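PDB 6YHH: beta-N-acetylglucosaminidase-like protein Glycoside hydrolase family 20 from Flavobacterium johnsoniae, which probably removes terminal N-acetylglucosamine units from chitin-derived oligosaccharides, acting as a beta-N-acetylhexosaminidase in bacterial chitin breakdown. Local coordinates for residues L151-H156 / F178-V183. Residues are numbered along the deposited sequence; the frame is centred on the assembly and turned at random.
Sequences LDASRH and FHWHLV
Leu-151 and His-181 lie on neighbouring parallel strands: Leu-151 N donates to His-179 O (2.8 Å) and Leu-151 O accepts from His-181 N (2.9 Å). His-181 O then takes Ala-153 N, carrying the pairing just past strand 146-152. On one side of the sheet, apolar residues suit the buried setting: Leu-151 CB rests 3.7 Å from Phe-178 CE1, while its CD2 and the small Ala-153 CB approach the Trp-180 indole. On the other, Asp-152 runs alongside His-181, carboxylate and imidazole planes 76° apart. With CG anti to the backbone N (chi1 175°), Asp-152 OD1 accepts Ser-154 N, an Asx turn, and Arg-155 N, extending it to an Asx motif; both donors come from one face of the carboxylate. Asp-152 OD2 forms a salt bridge with Arg-155 NH1 (2.9 Å). An alanine in place of Asp-152 would probably leave both amides without their acceptor and Arg-155 freer to swing. His-181 is hydrogen-bonded through ND1 to Glu-230 and through NE2 to Asp-184. Arg-155 NH2 hydrogen-bonds a Tris molecule, probably from the crystallisation liquor. Strand 146-152, helix 160-172 and strand 177-184 form a parallel beta-alpha-beta unit, its C-terminal strand ends probably lining the active-site pocket of a GH20 TIM barrel.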
ATOM      1  N   LEU A 151       6.410  14.030  10.005  1.00  7.40           N
ATOM      2  CA  LEU A 151       5.329  13.787   8.989  1.00  7.67           C
ATOM      3  C   LEU A 151       4.211  14.811   9.136  1.00  7.59           C
ATOM      4  O   LEU A 151       3.667  14.986  10.249  1.00  7.45           O
ATOM      5  CB  LEU A 151       4.738  12.397   9.157  1.00  7.79           C
ATOM      6  CG  LEU A 151       3.617  11.932   8.191  1.00  8.71           C
ATOM      7  CD1 LEU A 151       3.657  10.392   7.978  1.00  9.18           C
ATOM      8  CD2 LEU A 151       2.253  12.341   8.684  1.00  9.33           C
ATOM      9  N   ASP A 152       3.984  15.578   8.084  1.00  7.22           N
ATOM     10  CA  ASP A 152       2.860  16.588   8.010  1.00  6.95           C
ATOM     11  C   ASP A 152       1.601  15.864   7.629  1.00  7.09           C
ATOM     12  O   ASP A 152       1.440  15.377   6.478  1.00  7.71           O
ATOM     13  CB  ASP A 152       3.258  17.637   6.996  1.00  6.70           C
ATOM     14  CG  ASP A 152       2.217  18.665   6.689  1.00  6.89           C
ATOM     15  OD1 ASP A 152       1.065  18.647   7.241  1.00  6.95           O
ATOM     16  OD2 ASP A 152       2.530  19.515   5.808  1.00  6.82           O
ATOM     17  N   ALA A 153       0.707  15.690   8.607  1.00  7.48           N
ATOM     18  CA  ALA A 153      -0.556  15.027   8.325  1.00  8.74           C
ATOM     19  C   ALA A 153      -1.692  16.030   8.003  1.00  8.39           C
ATOM     20  O   ALA A 153      -2.830  15.638   7.729  1.00  7.65           O
ATOM     21  CB  ALA A 153      -0.954  14.168   9.518  1.00  9.36           C
ATOM     22  N   SER A 154      -1.375  17.330   7.993  1.00  7.28           N
ATOM     23  CA  SER A 154      -2.390  18.349   7.761  1.00  7.60           C
ATOM     24  C   SER A 154      -2.575  18.679   6.241  1.00  7.73           C
ATOM     25  O   SER A 154      -3.694  18.729   5.746  1.00  7.38           O
ATOM     26  CB  SER A 154      -2.043  19.644   8.539  1.00  8.10           C
ATOM     27  OG  SER A 154      -2.948  20.689   8.238  1.00  9.30           O
ATOM     28  N   ARG A 155      -1.474  18.989   5.559  1.00  7.01           N
ATOM     29  CA  ARG A 155      -1.603  19.455   4.190  1.00  7.35           C
ATOM     30  C   ARG A 155      -2.261  18.356   3.312  1.00  7.36           C
ATOM     31  O   ARG A 155      -3.276  18.563   2.696  1.00  7.77           O
ATOM     32  CB  ARG A 155      -0.248  19.881   3.643  1.00  7.17           C
ATOM     33  CG  ARG A 155       0.169  21.293   4.075  1.00  7.08           C
ATOM     34  CD  ARG A 155       0.051  21.580   5.547  1.00  7.38           C
ATOM     35  NE  ARG A 155       0.515  22.953   5.871  1.00  7.36           N
ATOM     36  CZ  ARG A 155       1.780  23.317   5.953  1.00  7.29           C
ATOM     37  NH1 ARG A 155       2.779  22.429   5.837  1.00  7.94           N
ATOM     38  NH2 ARG A 155       2.096  24.582   6.057  1.00  7.44           N
ATOM     39  N   HIS A 156      -1.685  17.182   3.311  1.00  7.05           N
ATOM     40  CA  HIS A 156      -2.305  15.946   2.871  1.00  7.30           C
ATOM     41  C   HIS A 156      -2.286  14.943   4.000  1.00  7.57           C
ATOM     42  O   HIS A 156      -1.255  14.585   4.508  1.00  7.29           O
ATOM     43  CB  HIS A 156      -1.611  15.261   1.675  1.00  7.66           C
ATOM     44  CG  HIS A 156      -1.913  15.898   0.351  1.00  7.99           C
ATOM     45  ND1 HIS A 156      -1.243  17.011  -0.100  1.00  8.39           N
ATOM     46  CD2 HIS A 156      -2.851  15.621  -0.587  1.00  9.33           C
ATOM     47  CE1 HIS A 156      -1.724  17.364  -1.283  1.00  8.46           C
ATOM     48  NE2 HIS A 156      -2.689  16.541  -1.603  1.00  8.46           N
ATOM     49  N   PHE A 178       9.794  10.206  15.776  1.00  9.50           N
ATOM     50  CA  PHE A 178       8.741  10.489  14.770  1.00  8.87           C
ATOM     51  C   PHE A 178       7.970  11.681  15.266  1.00  8.96           C
ATOM     52  O   PHE A 178       7.318  11.631  16.297  1.00  9.32           O
ATOM     53  CB  PHE A 178       7.866   9.301  14.637  1.00  8.89           C
ATOM     54  CG  PHE A 178       6.675   9.484  13.706  1.00  8.64           C
ATOM     55  CD1 PHE A 178       6.847   9.494  12.323  1.00 10.08           C
ATOM     56  CD2 PHE A 178       5.413   9.686  14.192  1.00  8.99           C
ATOM     57  CE1 PHE A 178       5.786   9.662  11.474  1.00  9.50           C
ATOM     58  CE2 PHE A 178       4.349   9.835  13.280  1.00  9.25           C
ATOM     59  CZ  PHE A 178       4.554   9.794  11.961  1.00  9.37           C
ATOM     60  N   HIS A 179       8.140  12.794  14.587  1.00  8.70           N
ATOM     61  CA  HIS A 179       7.485  14.041  14.947  1.00  8.12           C
ATOM     62  C   HIS A 179       6.228  14.159  14.049  1.00  8.48           C
ATOM     63  O   HIS A 179       6.269  14.176  12.834  1.00  8.03           O
ATOM     64  CB  HIS A 179       8.489  15.175  14.814  1.00  8.75           C
ATOM     65  CG  HIS A 179       7.951  16.570  14.807  1.00  8.55           C
ATOM     66  ND1 HIS A 179       8.767  17.623  14.450  1.00  9.01           N
ATOM     67  CD2 HIS A 179       6.724  17.117  15.080  1.00  7.89           C
ATOM     68  CE1 HIS A 179       8.070  18.740  14.449  1.00  9.36           C
ATOM     69  NE2 HIS A 179       6.839  18.468  14.838  1.00  8.72           N
ATOM     70  N   TRP A 180       5.087  14.275  14.714  1.00  7.63           N
ATOM     71  CA  TRP A 180       3.780  14.172  14.008  1.00  8.50           C
ATOM     72  C   TRP A 180       3.127  15.568  14.000  1.00  8.50           C
ATOM     73  O   TRP A 180       2.666  16.095  15.035  1.00  8.89           O
ATOM     74  CB  TRP A 180       2.920  13.135  14.734  1.00  8.98           C
ATOM     75  CG  TRP A 180       1.883  12.375  13.933  1.00  8.78           C
ATOM     76  CD1 TRP A 180       1.535  12.482  12.613  1.00  7.82           C
ATOM     77  CD2 TRP A 180       1.087  11.293  14.469  1.00  8.13           C
ATOM     78  NE1 TRP A 180       0.606  11.531  12.275  1.00  7.65           N
ATOM     79  CE2 TRP A 180       0.312  10.773  13.400  1.00  7.63           C
ATOM     80  CE3 TRP A 180       1.001  10.711  15.720  1.00  9.44           C
ATOM     81  CZ2 TRP A 180      -0.548   9.702  13.575  1.00  8.07           C
ATOM     82  CZ3 TRP A 180       0.106   9.671  15.910  1.00  9.08           C
ATOM     83  CH2 TRP A 180      -0.638   9.176  14.824  1.00  8.60           C
ATOM     84  N   HIS A 181       3.134  16.189  12.829  1.00  8.16           N
ATOM     85  CA  HIS A 181       2.608  17.548  12.638  1.00  8.65           C
ATOM     86  C   HIS A 181       1.141  17.400  12.307  1.00  8.45           C
ATOM     87  O   HIS A 181       0.788  17.107  11.147  1.00  8.48           O
ATOM     88  CB  HIS A 181       3.456  18.275  11.548  1.00  7.91           C
ATOM     89  CG  HIS A 181       3.071  19.714  11.304  1.00  8.13           C
ATOM     90  ND1 HIS A 181       3.679  20.747  11.975  1.00  8.68           N
ATOM     91  CD2 HIS A 181       2.130  20.304  10.510  1.00  8.24           C
ATOM     92  CE1 HIS A 181       3.119  21.885  11.631  1.00  8.78           C
ATOM     93  NE2 HIS A 181       2.214  21.652  10.709  1.00  8.65           N
ATOM     94  N   LEU A 182       0.312  17.503  13.367  1.00  8.75           N
ATOM     95  CA  LEU A 182      -1.029  17.015  13.387  1.00  9.18           C
ATOM     96  C   LEU A 182      -2.122  18.073  13.147  1.00  8.98           C
ATOM     97  O   LEU A 182      -3.305  17.733  13.038  1.00  9.25           O
ATOM     98  CB  LEU A 182      -1.293  16.314  14.728  1.00  9.87           C
ATOM     99  CG  LEU A 182      -0.649  14.962  14.935  1.00  8.71           C
ATOM    100  CD1 LEU A 182      -0.533  14.645  16.412  1.00  9.37           C
ATOM    101  CD2 LEU A 182      -1.543  13.994  14.242  1.00  9.26           C
ATOM    102  N   VAL A 183      -1.683  19.311  12.923  1.00  9.12           N
ATOM    103  CA  VAL A 183      -2.535  20.442  12.712  1.00 10.50           C
ATOM    104  C   VAL A 183      -1.804  21.506  11.905  1.00 10.33           C
ATOM    105  O   VAL A 183      -0.603  21.739  12.129  1.00 11.18           O
ATOM    106  CB  VAL A 183      -2.955  21.108  14.070  1.00 11.50           C
ATOM    107  CG1 VAL A 183      -3.980  22.191  13.740  1.00 13.09           C
ATOM    108  CG2 VAL A 183      -3.443  20.028  15.089  1.00 13.82           C
TER